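PDB 6PCO: MarR-family transcriptional regulator, which regulates biofilm formation in Bordetella, probably as a DNA-binding transcription factor, with its DNA binding controlled by 6-hydroxynicotinic acid. Local coordinates for residues Q83-C88 against T105-A110; V99-A104 against A110-V115; R122-V127 against R146-E151. All blocks are in the same frame, centred on the assembly; numbering follows the deposited sequence.

Overall arrangement
Contacts 1 and 2 lie inside the helix-turn-helix; contact 3 joins the approach to the wing to helix 143-164. Contacts 1 and 2 are neighbours, their centres about 5 Å apart; they share Ala-110 and interleave along the chain, so that helices 81-93, 98-105 and 109-121 close into one bundle, with Val-86 meeting both Val-101 and Val-115. Contact 3 follows later in the sequence, its centre about 14 Å from that of contact 1 and 16 Å from that of contact 2. It starts from the turn that leads from helix 109-121 into strand 125-129. Leu-87 packs on Val-149, which joins contacts 1 and 3. The elements expected to read DNA are thereby tied to a helix that in MarR proteins leads to the dimer interface.

Contact 1 of 3, residues Q83-C88 against T105-A110; sequences QFVVLC and TAIDQA
No flat group enters the meeting of Val-85 with Thr-105 and Ile-107; the ring of the 83-88 segment, Phe-84, stands off the contact, carries Cys-88 SG over one face, 3.4 Å above the plane and offset toward the rim, and packs against Met-152 and Ala-156 of helix 143-164. Across the contact one methyl does most of the work. Val-85 CG1 lies 3.9 Å from Thr-105 CG2 and, at the same distance of 3.9 Å, from Ile-107 CD1. Ile-107 reaches it with an extended chain (chi2 177°), its CD1 leading. Val-86 adds a looser approach, its CA being 4.5 Å from Thr-105 CG2. In Thr-105 the hydroxyl serves its own backbone: OG1 accepts from Ile-107 N at 3.3 Å (160° at the hydrogen), an ST turn, and also bonds to Val-101 O. Thr-105 O is bound by His-57 NE2 of the second subunit, while Val-85 touches both Arg-60 of that subunit and the bound 1,4-butanediol. The hydroxyl's two backbone partners are consistent with a set rotation of Thr-105, which turns its methyl to Val-85 and makes the seam apolar, from the turn of the helix-turn-helix to a wall of the ligand pocket.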
ATOM      1  N   GLN A  83      -9.852  -7.329   2.374  1.00 59.14           N
ATOM      2  CA  GLN A  83     -11.084  -8.043   2.611  1.00 58.96           C
ATOM      3  C   GLN A  83     -11.690  -7.600   3.958  1.00 63.63           C
ATOM      4  O   GLN A  83     -12.915  -7.342   4.069  1.00 57.60           O
ATOM      5  CB  GLN A  83     -10.819  -9.548   2.618  1.00 58.63           C
ATOM      6  CG  GLN A  83     -10.912 -10.206   1.257  1.00 59.07           C
ATOM      7  CD  GLN A  83     -10.365 -11.610   1.292  1.00 61.24           C
ATOM      8  OE1 GLN A  83     -10.787 -12.451   2.089  1.00 73.02           O
ATOM      9  NE2 GLN A  83      -9.398 -11.865   0.426  1.00 67.65           N
ATOM     10  N   PHE A  84     -10.840  -7.536   4.988  1.00 55.82           N
ATOM     11  CA  PHE A  84     -11.315  -7.284   6.342  1.00 60.70           C
ATOM     12  C   PHE A  84     -11.944  -5.882   6.391  1.00 62.44           C
ATOM     13  O   PHE A  84     -13.074  -5.691   6.838  1.00 62.14           O
ATOM     14  CB  PHE A  84     -10.183  -7.476   7.357  1.00 55.60           C
ATOM     15  CG  PHE A  84     -10.533  -7.022   8.747  1.00 53.09           C
ATOM     16  CD1 PHE A  84     -11.438  -7.734   9.510  1.00 56.26           C
ATOM     17  CD2 PHE A  84     -10.008  -5.855   9.268  1.00 54.35           C
ATOM     18  CE1 PHE A  84     -11.786  -7.304  10.780  1.00 50.88           C
ATOM     19  CE2 PHE A  84     -10.358  -5.428  10.535  1.00 56.18           C
ATOM     20  CZ  PHE A  84     -11.250  -6.155  11.288  1.00 52.06           C
ATOM     21  N   VAL A  85     -11.195  -4.904   5.893  1.00 63.09           N
ATOM     22  CA  VAL A  85     -11.628  -3.525   5.854  1.00 63.61           C
ATOM     23  C   VAL A  85     -12.975  -3.401   5.119  1.00 59.44           C
ATOM     24  O   VAL A  85     -13.874  -2.719   5.603  1.00 61.57           O
ATOM     25  CB  VAL A  85     -10.531  -2.651   5.221  1.00 63.25           C
ATOM     26  CG1 VAL A  85     -11.065  -1.308   4.755  1.00 64.89           C
ATOM     27  CG2 VAL A  85      -9.394  -2.461   6.209  1.00 72.28           C
ATOM     28  N   VAL A  86     -13.111  -4.022   3.944  1.00 50.66           N
ATOM     29  CA  VAL A  86     -14.366  -3.954   3.228  1.00 51.80           C
ATOM     30  C   VAL A  86     -15.481  -4.452   4.147  1.00 51.95           C
ATOM     31  O   VAL A  86     -16.531  -3.850   4.207  1.00 56.51           O
ATOM     32  CB  VAL A  86     -14.355  -4.755   1.919  1.00 52.20           C
ATOM     33  CG1 VAL A  86     -15.750  -4.903   1.353  1.00 55.35           C
ATOM     34  CG2 VAL A  86     -13.443  -4.139   0.885  1.00 57.33           C
ATOM     35  N   LEU A  87     -15.228  -5.551   4.862  1.00 56.12           N
ATOM     36  CA  LEU A  87     -16.231  -6.149   5.740  1.00 55.82           C
ATOM     37  C   LEU A  87     -16.616  -5.154   6.840  1.00 52.18           C
ATOM     38  O   LEU A  87     -17.794  -4.989   7.100  1.00 48.63           O
ATOM     39  CB  LEU A  87     -15.708  -7.469   6.317  1.00 54.28           C
ATOM     40  CG  LEU A  87     -15.697  -8.650   5.346  1.00 55.17           C
ATOM     41  CD1 LEU A  87     -14.790  -9.741   5.858  1.00 61.67           C
ATOM     42  CD2 LEU A  87     -17.095  -9.209   5.115  1.00 55.90           C
ATOM     43  N   CYS A  88     -15.619  -4.494   7.447  1.00 54.49           N
ATOM     44  CA  CYS A  88     -15.840  -3.450   8.465  1.00 53.36           C
ATOM     45  C   CYS A  88     -16.671  -2.309   7.875  1.00 52.20           C
ATOM     46  O   CYS A  88     -17.573  -1.795   8.527  1.00 55.72           O
ATOM     47  CB  CYS A  88     -14.537  -2.920   9.043  1.00 50.86           C
ATOM     48  SG  CYS A  88     -13.738  -4.124  10.133  1.00 62.25           S
ATOM     49  N   THR A 105     -13.901   3.363   2.094  1.00 58.35           N
ATOM     50  CA  THR A 105     -12.632   2.692   2.417  1.00 61.61           C
ATOM     51  C   THR A 105     -11.413   3.383   1.786  1.00 66.00           C
ATOM     52  O   THR A 105     -10.307   3.220   2.292  1.00 71.37           O
ATOM     53  CB  THR A 105     -12.665   1.216   1.994  1.00 63.05           C
ATOM     54  OG1 THR A 105     -12.813   1.096   0.579  1.00 63.24           O
ATOM     55  CG2 THR A 105     -13.791   0.451   2.651  1.00 64.62           C
ATOM     56  N   ALA A 106     -11.604   4.116   0.678  1.00 69.65           N
ATOM     57  CA  ALA A 106     -10.502   4.710  -0.132  1.00 71.53           C
ATOM     58  C   ALA A 106      -9.615   3.604  -0.724  1.00 76.83           C
ATOM     59  O   ALA A 106      -8.440   3.834  -1.061  1.00 80.16           O
ATOM     60  CB  ALA A 106      -9.681   5.684   0.692  1.00 72.31           C
ATOM     61  N   ILE A 107     -10.183   2.402  -0.860  1.00 72.10           N
ATOM     62  CA  ILE A 107      -9.563   1.336  -1.615  1.00 69.36           C
ATOM     63  C   ILE A 107     -10.021   1.476  -3.068  1.00 74.50           C
ATOM     64  O   ILE A 107     -11.196   1.793  -3.317  1.00 71.18           O
ATOM     65  CB  ILE A 107      -9.936  -0.031  -1.025  1.00 71.60           C
ATOM     66  CG1 ILE A 107      -9.372  -0.179   0.391  1.00 72.68           C
ATOM     67  CG2 ILE A 107      -9.501  -1.156  -1.954  1.00 72.47           C
ATOM     68  CD1 ILE A 107      -9.758  -1.460   1.082  1.00 72.79           C
ATOM     69  N   ASP A 108      -9.093   1.240  -4.005  1.00 71.42           N
ATOM     70  CA  ASP A 108      -9.373   1.402  -5.418  1.00 67.25           C
ATOM     71  C   ASP A 108     -10.403   0.349  -5.827  1.00 62.03           C
ATOM     72  O   ASP A 108     -10.536  -0.709  -5.191  1.00 57.01           O
ATOM     73  CB  ASP A 108      -8.117   1.349  -6.293  1.00 74.07           C
ATOM     74  CG  ASP A 108      -7.316   0.067  -6.175  1.00 78.91           C
ATOM     75  OD1 ASP A 108      -6.482  -0.017  -5.242  1.00 77.88           O
ATOM     76  OD2 ASP A 108      -7.544  -0.843  -7.007  1.00 83.39           O
ATOM     77  N   GLN A 109     -11.098   0.684  -6.913  1.00 60.92           N
ATOM     78  CA  GLN A 109     -12.255  -0.005  -7.414  1.00 68.85           C
ATOM     79  C   GLN A 109     -11.894  -1.427  -7.850  1.00 67.42           C
ATOM     80  O   GLN A 109     -12.693  -2.358  -7.664  1.00 68.18           O
ATOM     81  CB  GLN A 109     -12.839   0.792  -8.583  1.00 77.85           C
ATOM     82  CG  GLN A 109     -14.241   0.360  -8.990  1.00 86.61           C
ATOM     83  CD  GLN A 109     -14.946   1.483  -9.713  1.00 91.32           C
ATOM     84  OE1 GLN A 109     -16.075   1.850  -9.393  1.00 92.49           O
ATOM     85  NE2 GLN A 109     -14.256   2.072 -10.676  1.00 96.09           N
ATOM     86  N   ALA A 110     -10.706  -1.582  -8.444  1.00 63.54           N
ATOM     87  CA  ALA A 110     -10.242  -2.903  -8.905  1.00 72.24           C
ATOM     88  C   ALA A 110     -10.061  -3.833  -7.690  1.00 69.87           C
ATOM     89  O   ALA A 110     -10.555  -4.973  -7.681  1.00 64.23           O
ATOM     90  CB  ALA A 110      -8.973  -2.777  -9.733  1.00 67.92           C
TER

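Contact 2 of 3, residues V99-A104 against A110-V115; sequences VDVVKA and ATVRGV
Helices 98-105 and 109-121 come nearest at Val-102 and Val-112, whose CA atoms are 6.8 Å apart; no hydrogen bond joins the segments, and the contact is made by methyl groups. Val-112 carries its half of the contact alone, pointing at the other helix and offering one methyl to each of two consecutive valines. Its CG1 meets Val-101 CG1 at 3.9 Å, and its CG2 meets Val-102 CG2 at 3.7 Å. The two branches are not fully separate in their partners, because Val-101 CG1 also lies 4.2 Å from Val-112 CG2. All three valines hold CG1 opposite the backbone N (chi1 171° for Val-112), yet the touching branch differs: Val-101 uses CG1, whereas Val-102, whose CB does not aim directly at the partner helix, touches with CG2. Val-112 crosses both valines at a slant.

Neighbours continue the apolar layer. Val-101 rests on Val-86 of helix 81-93, as does Val-115 one turn beyond Val-112; Ile-107 packs on Val-112, and Gln-109 lies against Val-102. Both helix starts are held by aspartates: Asp-100 OD2 takes the backbone N of Ser-97, and the N-cap residue Asp-108 takes that of Thr-111 through OD2. Two helices joined by a short turn and packed on helix 81-93 form a helix-turn-helix, as in other MarR proteins, in which the second helix, here 109-121, is the one expected to enter the DNA major groove.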
ATOM      1  N   VAL A  99     -19.090   1.855  -5.417  1.00 73.25           N
ATOM      2  CA  VAL A  99     -18.437   3.159  -5.186  1.00 71.25           C
ATOM      3  C   VAL A  99     -18.608   3.547  -3.706  1.00 67.40           C
ATOM      4  O   VAL A  99     -17.693   4.096  -3.131  1.00 72.28           O
ATOM      5  CB  VAL A  99     -18.905   4.278  -6.145  1.00 74.84           C
ATOM      6  CG1 VAL A  99     -18.851   3.833  -7.603  1.00 73.06           C
ATOM      7  CG2 VAL A  99     -20.277   4.836  -5.801  1.00 71.66           C
ATOM      8  N   ASP A 100     -19.754   3.230  -3.089  1.00 61.67           N
ATOM      9  CA  ASP A 100     -19.940   3.450  -1.649  1.00 65.16           C
ATOM     10  C   ASP A 100     -18.767   2.842  -0.874  1.00 62.39           C
ATOM     11  O   ASP A 100     -18.214   3.480   0.057  1.00 52.38           O
ATOM     12  CB  ASP A 100     -21.241   2.840  -1.109  1.00 75.65           C
ATOM     13  CG  ASP A 100     -22.506   3.605  -1.459  1.00 77.87           C
ATOM     14  OD1 ASP A 100     -22.442   4.849  -1.508  1.00 87.29           O
ATOM     15  OD2 ASP A 100     -23.550   2.945  -1.678  1.00 76.91           O
ATOM     16  N   VAL A 101     -18.388   1.613  -1.256  1.00 58.50           N
ATOM     17  CA  VAL A 101     -17.287   0.909  -0.586  1.00 58.05           C
ATOM     18  C   VAL A 101     -15.949   1.578  -0.924  1.00 52.31           C
ATOM     19  O   VAL A 101     -15.096   1.731  -0.061  1.00 55.52           O
ATOM     20  CB  VAL A 101     -17.259  -0.590  -0.918  1.00 61.23           C
ATOM     21  CG1 VAL A 101     -16.056  -1.261  -0.270  1.00 62.85           C
ATOM     22  CG2 VAL A 101     -18.545  -1.284  -0.489  1.00 60.50           C
ATOM     23  N   VAL A 102     -15.779   1.998  -2.175  1.00 57.36           N
ATOM     24  CA  VAL A 102     -14.580   2.736  -2.567  1.00 63.54           C
ATOM     25  C   VAL A 102     -14.478   4.032  -1.743  1.00 58.69           C
ATOM     26  O   VAL A 102     -13.412   4.361  -1.258  1.00 63.88           O
ATOM     27  CB  VAL A 102     -14.534   2.989  -4.089  1.00 68.03           C
ATOM     28  CG1 VAL A 102     -13.391   3.914  -4.469  1.00 64.29           C
ATOM     29  CG2 VAL A 102     -14.429   1.686  -4.883  1.00 65.82           C
ATOM     30  N   LYS A 103     -15.600   4.718  -1.525  1.00 58.28           N
ATOM     31  CA  LYS A 103     -15.617   5.973  -0.763  1.00 64.08           C
ATOM     32  C   LYS A 103     -15.381   5.676   0.717  1.00 64.83           C
ATOM     33  O   LYS A 103     -14.517   6.260   1.354  1.00 78.46           O
ATOM     34  CB  LYS A 103     -16.937   6.729  -0.960  1.00 66.63           C
ATOM     35  N   ALA A 104     -16.160   4.748   1.263  1.00 68.72           N
ATOM     36  CA  ALA A 104     -16.052   4.434   2.669  1.00 62.53           C
ATOM     37  C   ALA A 104     -14.623   4.009   3.020  1.00 61.76           C
ATOM     38  O   ALA A 104     -14.206   4.259   4.123  1.00 71.91           O
ATOM     39  CB  ALA A 104     -17.036   3.361   3.032  1.00 59.81           C
ATOM     40  N   ALA A 110     -10.706  -1.582  -8.444  1.00 63.54           N
ATOM     41  CA  ALA A 110     -10.242  -2.903  -8.905  1.00 72.24           C
ATOM     42  C   ALA A 110     -10.061  -3.833  -7.690  1.00 69.87           C
ATOM     43  O   ALA A 110     -10.555  -4.973  -7.681  1.00 64.23           O
ATOM     44  CB  ALA A 110      -8.973  -2.777  -9.733  1.00 67.92           C
ATOM     45  N   THR A 111      -9.367  -3.341  -6.658  1.00 63.53           N
ATOM     46  CA  THR A 111      -9.205  -4.086  -5.418  1.00 63.27           C
ATOM     47  C   THR A 111     -10.588  -4.411  -4.818  1.00 65.44           C
ATOM     48  O   THR A 111     -10.813  -5.548  -4.350  1.00 65.87           O
ATOM     49  CB  THR A 111      -8.303  -3.331  -4.430  1.00 69.92           C
ATOM     50  OG1 THR A 111      -7.088  -2.947  -5.077  1.00 62.15           O
ATOM     51  CG2 THR A 111      -7.992  -4.138  -3.186  1.00 66.39           C
ATOM     52  N   VAL A 112     -11.520  -3.444  -4.837  1.00 64.41           N
ATOM     53  CA  VAL A 112     -12.862  -3.660  -4.235  1.00 66.26           C
ATOM     54  C   VAL A 112     -13.595  -4.791  -4.976  1.00 63.26           C
ATOM     55  O   VAL A 112     -14.073  -5.700  -4.332  1.00 64.34           O
ATOM     56  CB  VAL A 112     -13.718  -2.377  -4.160  1.00 63.49           C
ATOM     57  CG1 VAL A 112     -15.145  -2.672  -3.736  1.00 61.84           C
ATOM     58  CG2 VAL A 112     -13.121  -1.348  -3.218  1.00 65.28           C
ATOM     59  N   ARG A 113     -13.682  -4.745  -6.311  1.00 64.89           N
ATOM     60  CA  ARG A 113     -14.470  -5.765  -7.044  1.00 67.83           C
ATOM     61  C   ARG A 113     -13.880  -7.147  -6.742  1.00 60.37           C
ATOM     62  O   ARG A 113     -14.598  -8.158  -6.632  1.00 57.70           O
ATOM     63  CB  ARG A 113     -14.520  -5.485  -8.550  1.00 73.15           C
ATOM     64  CG  ARG A 113     -13.175  -5.620  -9.243  1.00 99.83           C
ATOM     65  CD  ARG A 113     -13.156  -5.293 -10.725  1.00114.02           C
ATOM     66  NE  ARG A 113     -11.795  -5.421 -11.231  1.00115.43           N
ATOM     67  CZ  ARG A 113     -11.105  -6.566 -11.254  1.00106.59           C
ATOM     68  NH1 ARG A 113     -11.677  -7.720 -10.895  1.00107.45           N
ATOM     69  NH2 ARG A 113      -9.831  -6.541 -11.600  1.00103.73           N
ATOM     70  N   GLY A 114     -12.554  -7.183  -6.597  1.00 53.98           N
ATOM     71  CA  GLY A 114     -11.863  -8.409  -6.332  1.00 55.71           C
ATOM     72  C   GLY A 114     -12.218  -8.942  -4.962  1.00 59.16           C
ATOM     73  O   GLY A 114     -12.557 -10.110  -4.812  1.00 54.27           O
ATOM     74  N   VAL A 115     -12.160  -8.055  -3.958  1.00 66.06           N
ATOM     75  CA  VAL A 115     -12.623  -8.380  -2.607  1.00 61.41           C
ATOM     76  C   VAL A 115     -14.068  -8.888  -2.650  1.00 55.01           C
ATOM     77  O   VAL A 115     -14.386  -9.934  -2.089  1.00 52.74           O
ATOM     78  CB  VAL A 115     -12.519  -7.181  -1.660  1.00 60.33           C
ATOM     79  CG1 VAL A 115     -13.325  -7.440  -0.399  1.00 59.07           C
ATOM     80  CG2 VAL A 115     -11.064  -6.837  -1.340  1.00 58.05           C
TER

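Contact 3 of 3, residues R122-V127 against R146-E151; sequences RKLLAV and RALVEE
A small, partly buried leucine-to-leucine contact, with no hydrogen bond across it, joins the turn between helix 109-121 and strand 125-129 to the flank of helix 143-164. Leu-148 points at the turn and sets a single methyl, CD2, against both methyls of Leu-124. That methyl is 3.6 Å from Leu-124 CD1 and 3.9 Å from Leu-124 CD2. The CB of Leu-124 does not aim straight at the helix; its extended chain (chi2 173°) carries the branched end over to Leu-148, and the two side chains meet at a slant.

The position of Leu-124 follows from how helix 109-121 ends. Lys-123, with positive phi, is the C-prime residue of a Schellman motif, in which Leu-124 N bonds to Leu-119 O and Lys-123 N to Lys-120 O. Leu-124 also packs on Leu-119, the apolar contact that commonly accompanies this motif. Directly afterwards the chain enters the wing, the two-stranded hairpin of the winged helix fold, where Ala-126 pairs with Thr-140 of strand 137-141.

Arg-122 borders the leucine pair. Leu-124 CD1 sits over the centre of one face of its guanidinium, 3.9 Å above the plane, and Leu-148 CD2 approaches NH2 obliquely at 4.5 Å. The charged end is held by a salt bridge from NH2 to Asp-76 OD2, and Leu-148 touches the same aspartate.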
ATOM      1  N   ARG A 122     -17.200 -17.021  -0.396  1.00 73.12           N
ATOM      2  CA  ARG A 122     -17.264 -17.586   0.941  1.00 64.90           C
ATOM      3  C   ARG A 122     -18.615 -17.267   1.604  1.00 61.63           C
ATOM      4  O   ARG A 122     -18.770 -17.509   2.794  1.00 60.71           O
ATOM      5  CB  ARG A 122     -16.097 -17.060   1.782  1.00 65.25           C
ATOM      6  CG  ARG A 122     -14.715 -17.433   1.257  1.00 66.34           C
ATOM      7  CD  ARG A 122     -13.564 -16.914   2.121  1.00 69.45           C
ATOM      8  NE  ARG A 122     -13.660 -17.426   3.483  1.00 66.61           N
ATOM      9  CZ  ARG A 122     -13.063 -16.910   4.547  1.00 64.72           C
ATOM     10  NH1 ARG A 122     -12.116 -15.994   4.418  1.00 82.85           N
ATOM     11  NH2 ARG A 122     -13.423 -17.323   5.745  1.00 60.00           N
ATOM     12  N   LYS A 123     -19.579 -16.712   0.854  1.00 67.37           N
ATOM     13  CA  LYS A 123     -20.934 -16.404   1.362  1.00 64.33           C
ATOM     14  C   LYS A 123     -20.907 -15.414   2.542  1.00 64.24           C
ATOM     15  O   LYS A 123     -21.844 -15.395   3.333  1.00 61.93           O
ATOM     16  CB  LYS A 123     -21.624 -17.687   1.827  1.00 68.79           C
ATOM     17  CG  LYS A 123     -21.952 -18.681   0.724  1.00 81.18           C
ATOM     18  CD  LYS A 123     -23.319 -18.475   0.103  1.00 93.06           C
ATOM     19  CE  LYS A 123     -23.870 -19.740  -0.522  1.00104.94           C
ATOM     20  NZ  LYS A 123     -23.024 -20.204  -1.648  1.00112.41           N
ATOM     21  N   LEU A 124     -19.863 -14.575   2.636  1.00 61.43           N
ATOM     22  CA  LEU A 124     -19.707 -13.605   3.721  1.00 53.78           C
ATOM     23  C   LEU A 124     -20.417 -12.279   3.396  1.00 58.41           C
ATOM     24  O   LEU A 124     -20.660 -11.463   4.298  1.00 51.59           O
ATOM     25  CB  LEU A 124     -18.220 -13.364   3.960  1.00 53.91           C
ATOM     26  CG  LEU A 124     -17.420 -14.574   4.443  1.00 58.53           C
ATOM     27  CD1 LEU A 124     -15.937 -14.227   4.462  1.00 57.13           C
ATOM     28  CD2 LEU A 124     -17.877 -15.060   5.817  1.00 53.26           C
ATOM     29  N   LEU A 125     -20.736 -12.046   2.116  1.00 61.44           N
ATOM     30  CA  LEU A 125     -21.607 -10.930   1.734  1.00 68.87           C
ATOM     31  C   LEU A 125     -22.559 -11.408   0.638  1.00 65.00           C
ATOM     32  O   LEU A 125     -22.218 -12.304  -0.108  1.00 61.49           O
ATOM     33  CB  LEU A 125     -20.783  -9.713   1.288  1.00 68.41           C
ATOM     34  CG  LEU A 125     -19.819  -9.924   0.121  1.00 71.79           C
ATOM     35  CD1 LEU A 125     -20.545  -9.968  -1.215  1.00 79.40           C
ATOM     36  CD2 LEU A 125     -18.771  -8.826   0.092  1.00 67.42           C
ATOM     37  N   ALA A 126     -23.746 -10.790   0.599  1.00 67.87           N
ATOM     38  CA  ALA A 126     -24.798 -11.044  -0.382  1.00 67.06           C
ATOM     39  C   ALA A 126     -24.859  -9.902  -1.402  1.00 74.65           C
ATOM     40  O   ALA A 126     -24.464  -8.769  -1.113  1.00 84.77           O
ATOM     41  CB  ALA A 126     -26.121 -11.201   0.316  1.00 61.63           C
ATOM     42  N   VAL A 127     -25.372 -10.224  -2.594  1.00 80.20           N
ATOM     43  CA  VAL A 127     -25.582  -9.260  -3.662  1.00 87.53           C
ATOM     44  C   VAL A 127     -27.086  -9.133  -3.915  1.00 82.69           C
ATOM     45  O   VAL A 127     -27.775 -10.129  -4.026  1.00 94.96           O
ATOM     46  CB  VAL A 127     -24.825  -9.668  -4.936  1.00 94.99           C
ATOM     47  CG1 VAL A 127     -25.297  -8.883  -6.149  1.00104.09           C
ATOM     48  CG2 VAL A 127     -23.323  -9.513  -4.750  1.00 97.42           C
ATOM     49  N   ARG A 146     -21.158 -10.845   9.388  1.00 56.96           N
ATOM     50  CA  ARG A 146     -21.222 -10.048  10.605  1.00 58.56           C
ATOM     51  C   ARG A 146     -20.514 -10.791  11.742  1.00 54.48           C
ATOM     52  O   ARG A 146     -19.765 -10.203  12.504  1.00 51.80           O
ATOM     53  CB  ARG A 146     -22.683  -9.738  10.918  1.00 63.87           C
ATOM     54  CG  ARG A 146     -22.921  -8.715  12.016  1.00 62.89           C
ATOM     55  CD  ARG A 146     -24.405  -8.353  12.073  1.00 67.70           C
ATOM     56  NE  ARG A 146     -24.844  -7.547  10.926  1.00 76.63           N
ATOM     57  CZ  ARG A 146     -25.505  -8.001   9.853  1.00 82.44           C
ATOM     58  NH1 ARG A 146     -26.025  -9.223   9.848  1.00 72.88           N
ATOM     59  NH2 ARG A 146     -25.634  -7.220   8.786  1.00 78.25           N
ATOM     60  N   ALA A 147     -20.702 -12.108  11.824  1.00 57.63           N
ATOM     61  CA  ALA A 147     -20.061 -12.877  12.905  1.00 58.70           C
ATOM     62  C   ALA A 147     -18.529 -12.760  12.790  1.00 57.11           C
ATOM     63  O   ALA A 147     -17.846 -12.408  13.752  1.00 54.62           O
ATOM     64  CB  ALA A 147     -20.533 -14.302  12.868  1.00 53.58           C
ATOM     65  N   LEU A 148     -18.016 -12.986  11.579  1.00 49.34           N
ATOM     66  CA  LEU A 148     -16.595 -12.995  11.306  1.00 56.35           C
ATOM     67  C   LEU A 148     -15.966 -11.628  11.631  1.00 60.71           C
ATOM     68  O   LEU A 148     -14.917 -11.575  12.257  1.00 66.74           O
ATOM     69  CB  LEU A 148     -16.391 -13.409   9.845  1.00 56.09           C
ATOM     70  CG  LEU A 148     -14.947 -13.387   9.339  1.00 63.35           C
ATOM     71  CD1 LEU A 148     -14.056 -14.375  10.080  1.00 61.63           C
ATOM     72  CD2 LEU A 148     -14.907 -13.652   7.843  1.00 65.22           C
ATOM     73  N   VAL A 149     -16.603 -10.527  11.219  1.00 61.50           N
ATOM     74  CA  VAL A 149     -16.162  -9.173  11.592  1.00 61.26           C
ATOM     75  C   VAL A 149     -16.000  -9.081  13.117  1.00 64.09           C
ATOM     76  O   VAL A 149     -14.993  -8.601  13.589  1.00 70.26           O
ATOM     77  CB  VAL A 149     -17.159  -8.108  11.098  1.00 61.17           C
ATOM     78  CG1 VAL A 149     -16.940  -6.748  11.752  1.00 62.16           C
ATOM     79  CG2 VAL A 149     -17.130  -7.976   9.595  1.00 62.14           C
ATOM     80  N   GLU A 150     -17.032  -9.506  13.860  1.00 65.93           N
ATOM     81  CA  GLU A 150     -17.058  -9.461  15.319  1.00 69.36           C
ATOM     82  C   GLU A 150     -15.953 -10.367  15.898  1.00 69.13           C
ATOM     83  O   GLU A 150     -15.222  -9.928  16.774  1.00 64.15           O
ATOM     84  CB  GLU A 150     -18.457  -9.810  15.837  1.00 80.47           C
ATOM     85  CG  GLU A 150     -19.502  -8.710  15.597  1.00 96.20           C
ATOM     86  CD  GLU A 150     -19.112  -7.279  15.976  1.00111.40           C
ATOM     87  OE1 GLU A 150     -18.718  -7.046  17.147  1.00108.43           O
ATOM     88  OE2 GLU A 150     -19.199  -6.383  15.099  1.00115.85           O
ATOM     89  N   GLU A 151     -15.801 -11.597  15.376  1.00 63.70           N
ATOM     90  CA  GLU A 151     -14.716 -12.510  15.755  1.00 60.64           C
ATOM     91  C   GLU A 151     -13.316 -11.887  15.583  1.00 68.44           C
ATOM     92  O   GLU A 151     -12.399 -12.175  16.376  1.00 70.94           O
ATOM     93  CB  GLU A 151     -14.742 -13.789  14.920  1.00 69.75           C
ATOM     94  CG  GLU A 151     -15.879 -14.733  15.249  1.00 77.16           C
ATOM     95  CD  GLU A 151     -16.011 -15.032  16.725  1.00 81.59           C
ATOM     96  OE1 GLU A 151     -14.979 -15.396  17.334  1.00 76.05           O
ATOM     97  OE2 GLU A 151     -17.137 -14.868  17.267  1.00 97.71           O
TER